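Local coordinates for protein alkylhalidase CmlS (Streptomyces venezuelae, PDB 3I3L) that is a flavin-dependent halogenase of chloramphenicol biosynthesis that carries FAD, held through a covalent flavin-aspartate bond, at residues V125-E128 / E129-K132; P240-D243 / D244-S247; F533-K536 / T537-R541; F525-L528 / A529-F533. One frame throughout, in Å; residues are numbered along the deposited sequence.

Contact 1: residues V125-E128 / E129-K132; sequences VKRE and EFDK. With FAD (flavin-adenine dinucleotide), chain B.
At the first turn of helix 127-140, on the wall of the FAD pocket, R127 is clamped between D131 and the cofactor. The grip on D131 is side-on: NE of R127 bonds OD1 of D131 at 2.7 Å, and NH2 of R127 bonds OD2 of D131 at 2.8 Å. OD2 is used through its syn lone pair, yet OD1 is met 29° out of the carboxylate plane, and the two flat groups stand 48° apart, so the salt bridge is twisted rather than coplanar. Bends at chi2 and chi3 fold the arginine so that NE faces the carboxylate one turn ahead. The far nitrogens then meet the cofactor: NH2 of R127 reaches O2A of FAD at 2.9 Å, lying at the guanidinium edge, and NH1 of R127 reaches O4' of FAD at 3.1 Å. G63 O also accepts from NH1, while R59 makes a second salt bridge to D131; this would probably favour the charged carboxylate. On another side of the turn, CG2 of V125 packs on CB of F130 at 3.6 Å. K126, at the N-cap position, offers its carbonyl oxygen to the amides of E129 and F130, F130 N at 3.0 Å. D131 is thus a second-shell residue positioning a first-shell arginine, in an i to i+4 salt bridge at the start of a helix lining a dinucleotide-binding pocket.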
loop_
_atom_site.group_PDB
_atom_site.type_symbol
_atom_site.label_atom_id
_atom_site.label_comp_id
_atom_site.label_asym_id
_atom_site.label_seq_id
_atom_site.Cartn_x
_atom_site.Cartn_y
_atom_site.Cartn_z
ATOM N N VAL A 125 4.440 -15.715 -2.501
ATOM C CA VAL A 125 3.599 -16.710 -3.135
ATOM C C VAL A 125 3.835 -16.829 -4.622
ATOM O O VAL A 125 4.343 -15.920 -5.275
ATOM C CB VAL A 125 2.066 -16.470 -2.897
ATOM C CG1 VAL A 125 1.773 -16.236 -1.370
ATOM C CG2 VAL A 125 1.600 -15.242 -3.705
ATOM N N LYS A 126 3.418 -17.965 -5.155
ATOM C CA LYS A 126 3.228 -18.140 -6.552
ATOM C C LYS A 126 1.791 -17.712 -6.819
ATOM O O LYS A 126 0.837 -18.330 -6.300
ATOM C CB LYS A 126 3.490 -19.609 -6.891
ATOM C CG LYS A 126 3.440 -19.941 -8.342
ATOM C CD LYS A 126 4.146 -21.313 -8.615
ATOM C CE LYS A 126 5.549 -21.080 -9.216
ATOM N NZ LYS A 126 6.260 -22.376 -9.519
ATOM N N ARG A 127 1.628 -16.609 -7.552
ATOM C CA ARG A 127 0.328 -15.937 -7.684
ATOM C C ARG A 127 -0.754 -16.810 -8.348
ATOM O O ARG A 127 -1.947 -16.704 -7.994
ATOM C CB ARG A 127 0.445 -14.613 -8.448
ATOM C CG ARG A 127 0.959 -13.436 -7.613
ATOM C CD ARG A 127 -0.055 -12.992 -6.495
ATOM N NE ARG A 127 -1.324 -12.620 -7.117
ATOM C CZ ARG A 127 -1.542 -11.440 -7.719
ATOM N NH1 ARG A 127 -0.556 -10.511 -7.769
ATOM N NH2 ARG A 127 -2.721 -11.206 -8.311
ATOM N N GLU A 128 -0.353 -17.654 -9.299
ATOM C CA GLU A 128 -1.288 -18.581 -9.937
ATOM C C GLU A 128 -1.948 -19.491 -8.877
ATOM O O GLU A 128 -3.116 -19.842 -8.995
ATOM C CB GLU A 128 -0.582 -19.396 -11.029
ATOM C CG GLU A 128 0.533 -20.285 -10.520
ATOM C CD GLU A 128 1.589 -20.583 -11.605
ATOM O OE1 GLU A 128 1.493 -21.649 -12.255
ATOM O OE2 GLU A 128 2.524 -19.781 -11.811
ATOM N N GLU A 129 -1.211 -19.805 -7.811
ATOM C CA GLU A 129 -1.730 -20.703 -6.779
ATOM C C GLU A 129 -2.496 -19.955 -5.723
ATOM O O GLU A 129 -3.606 -20.328 -5.370
ATOM C CB GLU A 129 -0.593 -21.550 -6.158
ATOM C CG GLU A 129 0.016 -22.538 -7.140
ATOM C CD GLU A 129 1.252 -23.286 -6.579
ATOM O OE1 GLU A 129 1.810 -22.943 -5.496
ATOM O OE2 GLU A 129 1.694 -24.218 -7.265
ATOM N N PHE A 130 -1.933 -18.848 -5.266
ATOM C CA PHE A 130 -2.588 -17.982 -4.307
ATOM C C PHE A 130 -3.915 -17.414 -4.828
ATOM O O PHE A 130 -4.924 -17.423 -4.143
ATOM C CB PHE A 130 -1.638 -16.832 -3.936
ATOM C CG PHE A 130 -2.238 -15.831 -2.992
ATOM C CD1 PHE A 130 -2.390 -16.135 -1.669
ATOM C CD2 PHE A 130 -2.638 -14.582 -3.453
ATOM C CE1 PHE A 130 -2.957 -15.191 -0.753
ATOM C CE2 PHE A 130 -3.164 -13.615 -2.601
ATOM C CZ PHE A 130 -3.338 -13.907 -1.214
ATOM N N ASP A 131 -3.910 -16.881 -6.027
ATOM C CA ASP A 131 -5.154 -16.316 -6.591
ATOM C C ASP A 131 -6.250 -17.420 -6.726
ATOM O O ASP A 131 -7.424 -17.166 -6.498
ATOM C CB ASP A 131 -4.892 -15.685 -7.948
ATOM C CG ASP A 131 -4.070 -14.376 -7.857
ATOM O OD1 ASP A 131 -3.573 -14.019 -6.779
ATOM O OD2 ASP A 131 -3.943 -13.679 -8.883
ATOM N N LYS A 132 -5.845 -18.636 -7.077
ATOM C CA LYS A 132 -6.801 -19.714 -7.257
ATOM C C LYS A 132 -7.369 -20.211 -5.931
ATOM O O LYS A 132 -8.491 -20.681 -5.871
ATOM C CB LYS A 132 -6.182 -20.871 -8.040
ATOM C CG LYS A 132 -7.085 -22.097 -8.109
ATOM C CD LYS A 132 -6.547 -23.144 -9.101
ATOM C CE LYS A 132 -7.147 -24.536 -8.791
ATOM N NZ LYS A 132 -8.548 -24.615 -9.243
HETATM P PA FAD B . -4.981 -8.589 -11.044
HETATM O O1A FAD B . -4.429 -8.160 -12.384
HETATM O O2A FAD B . -4.073 -9.385 -10.173
HETATM O O5B FAD B . -6.352 -9.434 -11.317
HETATM C C5B FAD B . -7.307 -8.967 -12.249
HETATM C C4B FAD B . -8.052 -10.133 -12.936
HETATM O O4B FAD B . -9.071 -9.556 -13.786
HETATM C C3B FAD B . -7.160 -10.961 -13.831
HETATM O O3B FAD B . -7.157 -12.286 -13.396
HETATM C C2B FAD B . -7.792 -10.854 -15.227
HETATM O O2B FAD B . -7.843 -12.097 -15.855
HETATM C C1B FAD B . -9.196 -10.339 -14.949
HETATM N N9A FAD B . -9.833 -9.520 -15.964
HETATM C C8A FAD B . -9.290 -8.473 -16.648
HETATM N N7A FAD B . -10.230 -7.961 -17.471
HETATM C C5A FAD B . -11.349 -8.718 -17.388
HETATM C C6A FAD B . -12.575 -8.640 -18.023
HETATM N N6A FAD B . -12.828 -7.687 -18.901
HETATM N N1A FAD B . -13.538 -9.547 -17.670
HETATM C C2A FAD B . -13.300 -10.536 -16.748
HETATM N N3A FAD B . -12.092 -10.590 -16.125
HETATM C C4A FAD B . -11.126 -9.696 -16.434
HETATM N N1 FAD B . 2.229 -6.509 -5.748
HETATM C C2 FAD B . 2.583 -6.974 -4.492
HETATM O O2 FAD B . 1.734 -6.931 -3.612
HETATM N N3 FAD B . 3.843 -7.442 -4.233
HETATM C C4 FAD B . 4.795 -7.469 -5.218
HETATM O O4 FAD B . 5.951 -7.932 -4.954
HETATM C C4X FAD B . 4.460 -6.973 -6.479
HETATM N N5 FAD B . 5.382 -7.001 -7.491
HETATM C C5X FAD B . 5.009 -6.609 -8.756
HETATM C C6 FAD B . 5.949 -6.622 -9.796
HETATM C C7 FAD B . 5.594 -6.154 -11.039
HETATM C C7M FAD B . 6.576 -6.173 -12.185
HETATM C C8 FAD B . 4.284 -5.731 -11.241
HETATM C C8M FAD B . 3.829 -5.316 -12.583
HETATM C C9 FAD B . 3.346 -5.670 -10.205
HETATM C C9A FAD B . 3.744 -6.129 -8.958
HETATM N N10 FAD B . 2.801 -6.123 -7.971
HETATM C C10 FAD B . 3.157 -6.491 -6.729
HETATM C "C1'" FAD B . 1.508 -5.456 -8.298
HETATM C "C2'" FAD B . 0.361 -6.411 -8.070
HETATM O "O2'" FAD B . 0.648 -7.579 -8.728
HETATM C "C3'" FAD B . -1.000 -5.892 -8.451
HETATM O "O3'" FAD B . -1.282 -4.730 -7.702
HETATM C "C4'" FAD B . -2.107 -6.948 -8.124
HETATM O "O4'" FAD B . -2.015 -8.073 -8.954
HETATM C "C5'" FAD B . -3.481 -6.337 -8.366
HETATM O "O5'" FAD B . -4.487 -7.240 -8.009
HETATM P P FAD B . -5.861 -7.062 -8.768
HETATM O O1P FAD B . -6.244 -5.599 -8.777
HETATM O O2P FAD B . -6.868 -8.078 -8.240
HETATM O O3P FAD B . -5.531 -7.299 -10.334
#

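Contact 2: residues P240-D243 / D244-S247; sequences PIKD and DLYS
P240 lies over one face of the Y246 ring, its CB 3.8 Å from the ring centroid and 21° off the ring normal, which meets the geometry of a CH-pi contact. The pyrrolidine is displaced toward the hydroxyl-bearing end, near CZ: CB of P240 is 3.6 Å from CZ of Y246, and CG and CD also come close to the CE2 side. Y246 reaches this place through a chi1 of -89°, which lays the ring back across the proline. The two residues are an antiparallel non-hydrogen-bonded pair, with both side chains on the same face of the sheet.

Beyond them the chain turns, and I241, K242 and L245 form a small apolar group. CG1 of I241 stands between backbone N and carbonyl carbon (chi1 62°), and the extended chi2 carries CD1 to within 3.7 Å of CD1 of L245; the two side chains run alongside each other in the same direction. The first torsion of L245 is away from the staggered positions, and of its two branches it is CD1 that meets the isoleucine. K242 contributes its aliphatic root, CB lying 3.6 Å from CB of L245, before the chain leads away. The backbone closes the turn at one carbonyl: L245 O accepts from I241 N at 2.9 Å and, weakly, from K242 N at 3.3 Å. At the exposed end D243 forms a salt bridge with K215. Both the antiparallel pairing and the short connection are those of a beta hairpin, here joining strands 234-240 and 245-253 in the larger mixed sheet of the FAD-binding part.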
loop_
_atom_site.group_PDB
_atom_site.type_symbol
_atom_site.label_atom_id
_atom_site.label_comp_id
_atom_site.label_asym_id
_atom_site.label_seq_id
_atom_site.Cartn_x
_atom_site.Cartn_y
_atom_site.Cartn_z
ATOM N N PRO A 240 12.258 -14.790 -2.657
ATOM C CA PRO A 240 12.210 -16.250 -2.545
ATOM C C PRO A 240 10.754 -16.718 -2.515
ATOM O O PRO A 240 10.064 -16.437 -1.580
ATOM C CB PRO A 240 12.891 -16.535 -1.201
ATOM C CG PRO A 240 12.872 -15.167 -0.416
ATOM C CD PRO A 240 12.389 -14.098 -1.356
ATOM N N ILE A 241 10.288 -17.378 -3.547
ATOM C CA ILE A 241 8.952 -17.895 -3.543
ATOM C C ILE A 241 8.916 -19.404 -3.219
ATOM O O ILE A 241 7.844 -19.989 -3.079
ATOM C CB ILE A 241 8.214 -17.636 -4.860
ATOM C CG1 ILE A 241 8.919 -18.329 -5.997
ATOM C CG2 ILE A 241 8.087 -16.113 -5.135
ATOM C CD1 ILE A 241 8.008 -18.607 -7.128
ATOM N N LYS A 242 10.090 -20.013 -3.088
ATOM C CA LYS A 242 10.185 -21.376 -2.559
ATOM C C LYS A 242 11.471 -21.537 -1.779
ATOM O O LYS A 242 12.211 -20.555 -1.600
ATOM C CB LYS A 242 10.097 -22.425 -3.666
ATOM C CG LYS A 242 8.714 -22.923 -3.878
ATOM C CD LYS A 242 8.562 -23.571 -5.244
ATOM C CE LYS A 242 7.097 -24.005 -5.486
ATOM N NZ LYS A 242 6.110 -22.910 -5.160
ATOM N N ASP A 243 11.726 -22.770 -1.327
ATOM C CA ASP A 243 12.995 -23.148 -0.707
ATOM C C ASP A 243 14.189 -22.777 -1.608
ATOM O O ASP A 243 15.179 -22.153 -1.143
ATOM C CB ASP A 243 13.012 -24.660 -0.411
ATOM C CG ASP A 243 14.313 -25.135 0.285
ATOM O OD1 ASP A 243 14.734 -24.529 1.305
ATOM O OD2 ASP A 243 14.903 -26.135 -0.186
ATOM N N ASP A 244 14.092 -23.146 -2.885
ATOM C CA ASP A 244 15.206 -22.920 -3.801
ATOM C C ASP A 244 14.809 -22.108 -5.058
ATOM O O ASP A 244 15.459 -22.223 -6.113
ATOM C CB ASP A 244 15.822 -24.269 -4.203
ATOM C CG ASP A 244 14.910 -25.079 -5.140
ATOM O OD1 ASP A 244 13.652 -25.073 -4.958
ATOM O OD2 ASP A 244 15.458 -25.696 -6.086
ATOM N N LEU A 245 13.755 -21.295 -4.941
ATOM C CA LEU A 245 13.226 -20.598 -6.092
ATOM C C LEU A 245 13.144 -19.109 -5.837
ATOM O O LEU A 245 12.484 -18.659 -4.920
ATOM C CB LEU A 245 11.858 -21.142 -6.474
ATOM C CG LEU A 245 11.644 -21.473 -7.935
ATOM C CD1 LEU A 245 10.177 -21.325 -8.292
ATOM C CD2 LEU A 245 12.482 -20.596 -8.815
ATOM N N TYR A 246 13.815 -18.346 -6.689
ATOM C CA TYR A 246 13.822 -16.883 -6.578
ATOM C C TYR A 246 13.240 -16.227 -7.808
ATOM O O TYR A 246 13.568 -16.602 -8.929
ATOM C CB TYR A 246 15.218 -16.357 -6.317
ATOM C CG TYR A 246 15.579 -16.256 -4.848
ATOM C CD1 TYR A 246 15.987 -17.363 -4.131
ATOM C CD2 TYR A 246 15.533 -15.029 -4.185
ATOM C CE1 TYR A 246 16.376 -17.245 -2.811
ATOM C CE2 TYR A 246 15.895 -14.915 -2.848
ATOM C CZ TYR A 246 16.305 -16.055 -2.175
ATOM O OH TYR A 246 16.658 -15.965 -0.856
ATOM N N SER A 247 12.318 -15.302 -7.583
ATOM C CA SER A 247 11.846 -14.402 -8.640
ATOM C C SER A 247 12.852 -13.251 -8.677
ATOM O O SER A 247 13.157 -12.663 -7.630
ATOM C CB SER A 247 10.471 -13.865 -8.311
ATOM O OG SER A 247 10.058 -12.891 -9.273
#

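Contact 3: residues F533-K536 / T537-R541; sequences FGYK and TLVKR
The ring of F533 carries the methyl of T537 over one face, and that of Y535 likewise carries a methyl of V539. CG2 of T537 stands 3.6 Å from the F533 centroid, 16° off the normal; CG2 of V539 stands 3.5 Å from the Y535 centroid, 21° off the normal. Both are CH-pi contacts offset toward the rim, the second tighter, with CZ of Y535 only 3.3 Å from CG2 of V539. The guanidinium of R541 approaches F533 obliquely, NH1 lying 4.2 Å from CE2; its salt bridge is to D527 on the preceding helix. F533 precedes the helix and turns back over it because CG sits between backbone N and carbonyl carbon (chi1 49°), whereas CG of Y535 is anti to its backbone N, which lays the ring beside V539. Backbone bonds start the helix: L538 N to G534 O at 3.1 Å, then V539 N to Y535 O at 2.9 Å. L538 and Y535 are buried against helix 551-560 and strand 473-478, while K536 and K540 are exposed. One i to i+4 CH-pi contact comes from the residue before the N-cap and one from the first turn, at the N-terminal start of helix 535-543, with glycine at the N-cap.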
loop_
_atom_site.group_PDB
_atom_site.type_symbol
_atom_site.label_atom_id
_atom_site.label_comp_id
_atom_site.label_asym_id
_atom_site.label_seq_id
_atom_site.Cartn_x
_atom_site.Cartn_y
_atom_site.Cartn_z
ATOM N N PHE A 533 -2.219 26.054 25.954
ATOM C CA PHE A 533 -1.393 25.277 26.864
ATOM C C PHE A 533 -0.449 24.332 26.105
ATOM O O PHE A 533 -0.557 24.179 24.886
ATOM C CB PHE A 533 -2.207 24.537 27.936
ATOM C CG PHE A 533 -3.361 23.751 27.423
ATOM C CD1 PHE A 533 -3.155 22.564 26.709
ATOM C CD2 PHE A 533 -4.668 24.143 27.688
ATOM C CE1 PHE A 533 -4.211 21.840 26.234
ATOM C CE2 PHE A 533 -5.756 23.388 27.222
ATOM C CZ PHE A 533 -5.518 22.227 26.496
ATOM N N GLY A 534 0.487 23.732 26.836
ATOM C CA GLY A 534 1.518 22.893 26.264
ATOM C C GLY A 534 1.222 21.396 26.320
ATOM O O GLY A 534 0.123 20.961 26.711
ATOM N N TYR A 535 2.223 20.615 25.945
ATOM C CA TYR A 535 2.117 19.139 25.921
ATOM C C TYR A 535 1.669 18.527 27.257
ATOM O O TYR A 535 0.729 17.733 27.297
ATOM C CB TYR A 535 3.467 18.536 25.551
ATOM C CG TYR A 535 3.424 17.026 25.412
ATOM C CD1 TYR A 535 2.576 16.418 24.461
ATOM C CD2 TYR A 535 4.255 16.208 26.199
ATOM C CE1 TYR A 535 2.536 15.042 24.302
ATOM C CE2 TYR A 535 4.233 14.831 26.056
ATOM C CZ TYR A 535 3.368 14.260 25.107
ATOM O OH TYR A 535 3.310 12.924 24.967
ATOM N N LYS A 536 2.323 18.916 28.357
ATOM C CA LYS A 536 1.985 18.344 29.655
ATOM C C LYS A 536 0.493 18.473 29.966
ATOM O O LYS A 536 -0.129 17.526 30.418
ATOM C CB LYS A 536 2.852 18.977 30.773
ATOM C CG LYS A 536 4.316 18.528 30.734
ATOM C CD LYS A 536 5.188 19.443 31.630
ATOM C CE LYS A 536 6.658 19.016 31.531
ATOM N NZ LYS A 536 7.513 19.756 32.498
ATOM N N THR A 537 -0.090 19.647 29.723
ATOM C CA THR A 537 -1.491 19.818 30.003
ATOM C C THR A 537 -2.333 18.957 29.069
ATOM O O THR A 537 -3.331 18.353 29.468
ATOM C CB THR A 537 -1.955 21.295 29.849
ATOM O OG1 THR A 537 -1.277 22.147 30.806
ATOM C CG2 THR A 537 -3.490 21.357 30.072
ATOM N N LEU A 538 -1.969 18.936 27.800
ATOM C CA LEU A 538 -2.737 18.150 26.830
ATOM C C LEU A 538 -2.777 16.643 27.220
ATOM O O LEU A 538 -3.838 16.019 27.268
ATOM C CB LEU A 538 -2.143 18.345 25.438
ATOM C CG LEU A 538 -2.905 17.679 24.279
ATOM C CD1 LEU A 538 -4.413 17.828 24.368
ATOM C CD2 LEU A 538 -2.378 18.246 22.988
ATOM N N VAL A 539 -1.629 16.081 27.536
ATOM C CA VAL A 539 -1.568 14.667 27.974
ATOM C C VAL A 539 -2.480 14.421 29.155
ATOM O O VAL A 539 -3.262 13.454 29.168
ATOM C CB VAL A 539 -0.125 14.248 28.297
ATOM C CG1 VAL A 539 -0.063 12.834 28.988
ATOM C CG2 VAL A 539 0.673 14.305 27.043
ATOM N N LYS A 540 -2.434 15.319 30.124
ATOM C CA LYS A 540 -3.254 15.163 31.318
ATOM C C LYS A 540 -4.751 15.207 31.027
ATOM O O LYS A 540 -5.514 14.394 31.528
ATOM C CB LYS A 540 -2.841 16.182 32.403
ATOM C CG LYS A 540 -3.998 16.577 33.369
ATOM C CD LYS A 540 -3.536 16.775 34.835
ATOM C CE LYS A 540 -4.596 17.615 35.656
ATOM N NZ LYS A 540 -4.968 18.959 35.013
ATOM N N ARG A 541 -5.164 16.182 30.235
ATOM C CA ARG A 541 -6.544 16.320 29.863
ATOM C C ARG A 541 -7.037 15.097 29.076
ATOM O O ARG A 541 -8.177 14.664 29.232
ATOM C CB ARG A 541 -6.707 17.559 28.990
ATOM C CG ARG A 541 -6.551 18.868 29.717
ATOM C CD ARG A 541 -7.751 19.183 30.593
ATOM N NE ARG A 541 -9.032 19.288 29.878
ATOM C CZ ARG A 541 -9.546 20.423 29.374
ATOM N NH1 ARG A 541 -8.894 21.570 29.425
ATOM N NH2 ARG A 541 -10.704 20.417 28.774
#

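Contact 4: residues F525-L528 / A529-F533; sequences FQDL and AEEEF
L528 and F533 make the tightly packed side of this turn, while D527, E530 and E531 form its looser, acidic side. On the packed side the F533 and L528 side chains cross at about a right angle: CZ of F533 is 3.6 Å from CB of L528, and CE1 of F533 is 3.7 Å from CD1 of L528. The backbone takes part too, CA of L528 lying over the ring face, 4.1 Å from the centroid of F533. L528 has CG anti to its backbone N (chi1 -172°), with its side chain touching F476, W478 and L538, so it is enclosed from the strand, the following helix and F533 together.

The exposed side is polar. NE2 of Q526 donates to OE2 of E530 at 3.1 Å, but from above the carboxylate, 52° out of its plane; the amide of Q526 is held by G481 and A483 as well. D527 and E531 run alongside each other with carboxylates nearly parallel, and OD1 of D527 stays 4.1 Å from OE1 of E531. Such like charges would disfavour each other, although the charge of D527 is probably offset by its salt bridge to R541. E530 and E531 are exposed.

The backbone ends the helix in order: E531 N bonds D527 O at 2.8 Å and E532 N bonds L528 O at 2.7 Å. E532 then takes a positive phi of 61° and pairs its carboxylate with R475. A residue in the left-handed helical conformation directly after the last turn, followed by an aromatic folded back on the helix, marks the C-terminal end of helix 519-531.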
loop_
_atom_site.group_PDB
_atom_site.type_symbol
_atom_site.label_atom_id
_atom_site.label_comp_id
_atom_site.label_asym_id
_atom_site.label_seq_id
_atom_site.Cartn_x
_atom_site.Cartn_y
_atom_site.Cartn_z
ATOM N N PHE A 525 -9.842 20.516 22.984
ATOM C CA PHE A 525 -9.119 21.187 21.909
ATOM C C PHE A 525 -9.570 22.609 21.659
ATOM O O PHE A 525 -8.787 23.433 21.187
ATOM C CB PHE A 525 -9.064 20.320 20.641
ATOM C CG PHE A 525 -8.250 19.064 20.841
ATOM C CD1 PHE A 525 -6.862 19.093 20.738
ATOM C CD2 PHE A 525 -8.869 17.873 21.214
ATOM C CE1 PHE A 525 -6.081 17.932 20.987
ATOM C CE2 PHE A 525 -8.118 16.735 21.448
ATOM C CZ PHE A 525 -6.714 16.764 21.343
ATOM N N GLN A 526 -10.819 22.889 21.998
ATOM C CA GLN A 526 -11.351 24.243 22.041
ATOM C C GLN A 526 -10.621 25.085 23.122
ATOM O O GLN A 526 -10.222 26.214 22.892
ATOM C CB GLN A 526 -12.845 24.181 22.378
ATOM C CG GLN A 526 -13.519 25.547 22.260
ATOM C CD GLN A 526 -13.339 26.073 20.873
ATOM O OE1 GLN A 526 -13.677 25.390 19.885
ATOM N NE2 GLN A 526 -12.794 27.281 20.755
ATOM N N ASP A 527 -10.433 24.488 24.288
ATOM C CA ASP A 527 -9.683 25.106 25.381
ATOM C C ASP A 527 -8.261 25.344 24.927
ATOM O O ASP A 527 -7.705 26.438 25.131
ATOM C CB ASP A 527 -9.689 24.214 26.630
ATOM C CG ASP A 527 -11.073 24.097 27.286
ATOM O OD1 ASP A 527 -11.946 24.957 27.053
ATOM O OD2 ASP A 527 -11.290 23.145 28.065
ATOM N N LEU A 528 -7.682 24.349 24.259
ATOM C CA LEU A 528 -6.348 24.515 23.695
ATOM C C LEU A 528 -6.299 25.713 22.718
ATOM O O LEU A 528 -5.362 26.509 22.744
ATOM C CB LEU A 528 -5.854 23.219 23.028
ATOM C CG LEU A 528 -4.414 23.199 22.561
ATOM C CD1 LEU A 528 -3.865 21.741 22.574
ATOM C CD2 LEU A 528 -4.197 23.847 21.162
ATOM N N ALA A 529 -7.276 25.805 21.823
ATOM C CA ALA A 529 -7.218 26.829 20.775
ATOM C C ALA A 529 -7.210 28.205 21.435
ATOM O O ALA A 529 -6.553 29.082 20.977
ATOM C CB ALA A 529 -8.386 26.720 19.822
ATOM N N GLU A 530 -7.917 28.309 22.548
ATOM C CA GLU A 530 -8.037 29.567 23.272
ATOM C C GLU A 530 -6.871 29.886 24.206
ATOM O O GLU A 530 -6.440 30.998 24.245
ATOM C CB GLU A 530 -9.379 29.590 24.015
ATOM C CG GLU A 530 -10.563 29.343 23.038
ATOM C CD GLU A 530 -11.910 29.223 23.737
ATOM O OE1 GLU A 530 -11.949 28.999 24.971
ATOM O OE2 GLU A 530 -12.942 29.336 23.041
ATOM N N GLU A 531 -6.348 28.897 24.924
ATOM C CA GLU A 531 -5.423 29.135 26.024
ATOM C C GLU A 531 -4.022 28.790 25.609
ATOM O O GLU A 531 -3.047 29.294 26.174
ATOM C CB GLU A 531 -5.817 28.297 27.235
ATOM C CG GLU A 531 -7.306 28.255 27.557
ATOM C CD GLU A 531 -7.644 27.196 28.595
ATOM O OE1 GLU A 531 -8.839 26.989 28.845
ATOM O OE2 GLU A 531 -6.737 26.547 29.159
ATOM N N GLU A 532 -3.914 27.910 24.614
ATOM C CA GLU A 532 -2.615 27.515 24.048
ATOM C C GLU A 532 -1.665 26.865 25.050
ATOM O O GLU A 532 -0.462 27.126 25.039
ATOM C CB GLU A 532 -1.981 28.701 23.316
ATOM C CG GLU A 532 -2.905 29.272 22.170
ATOM C CD GLU A 532 -2.226 30.309 21.297
ATOM O OE1 GLU A 532 -1.257 30.958 21.764
ATOM O OE2 GLU A 532 -2.636 30.439 20.118
ATOM N N PHE A 533 -2.219 26.054 25.954
ATOM C CA PHE A 533 -1.393 25.277 26.864
ATOM C C PHE A 533 -0.449 24.332 26.105
ATOM O O PHE A 533 -0.557 24.179 24.886
ATOM C CB PHE A 533 -2.207 24.537 27.936
ATOM C CG PHE A 533 -3.361 23.751 27.423
ATOM C CD1 PHE A 533 -3.155 22.564 26.709
ATOM C CD2 PHE A 533 -4.668 24.143 27.688
ATOM C CE1 PHE A 533 -4.211 21.840 26.234
ATOM C CE2 PHE A 533 -5.756 23.388 27.222
ATOM C CZ PHE A 533 -5.518 22.227 26.496
#

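Contacts 1 and 2 lie together in the FAD-binding part, with centres about 14 Å apart, and touch through V125 and K126 against I241 and L245. Contacts 3 and 4 sit in the C-terminal part, more than 50 Å away between centres, and share F533: helices 519-531 and 535-543 follow each other and are tied by the R541-D527 salt bridge and by L538 packing on F525 and L528. All four mix buried and exposed residues. Only contact 1 touches the cofactor, its chemistry an arginine shared by a carboxylate and FAD; contact 2 is hairpin packing, contact 3 methyl-on-ring contacts, and contact 4 a helix end with an acidic outer surface.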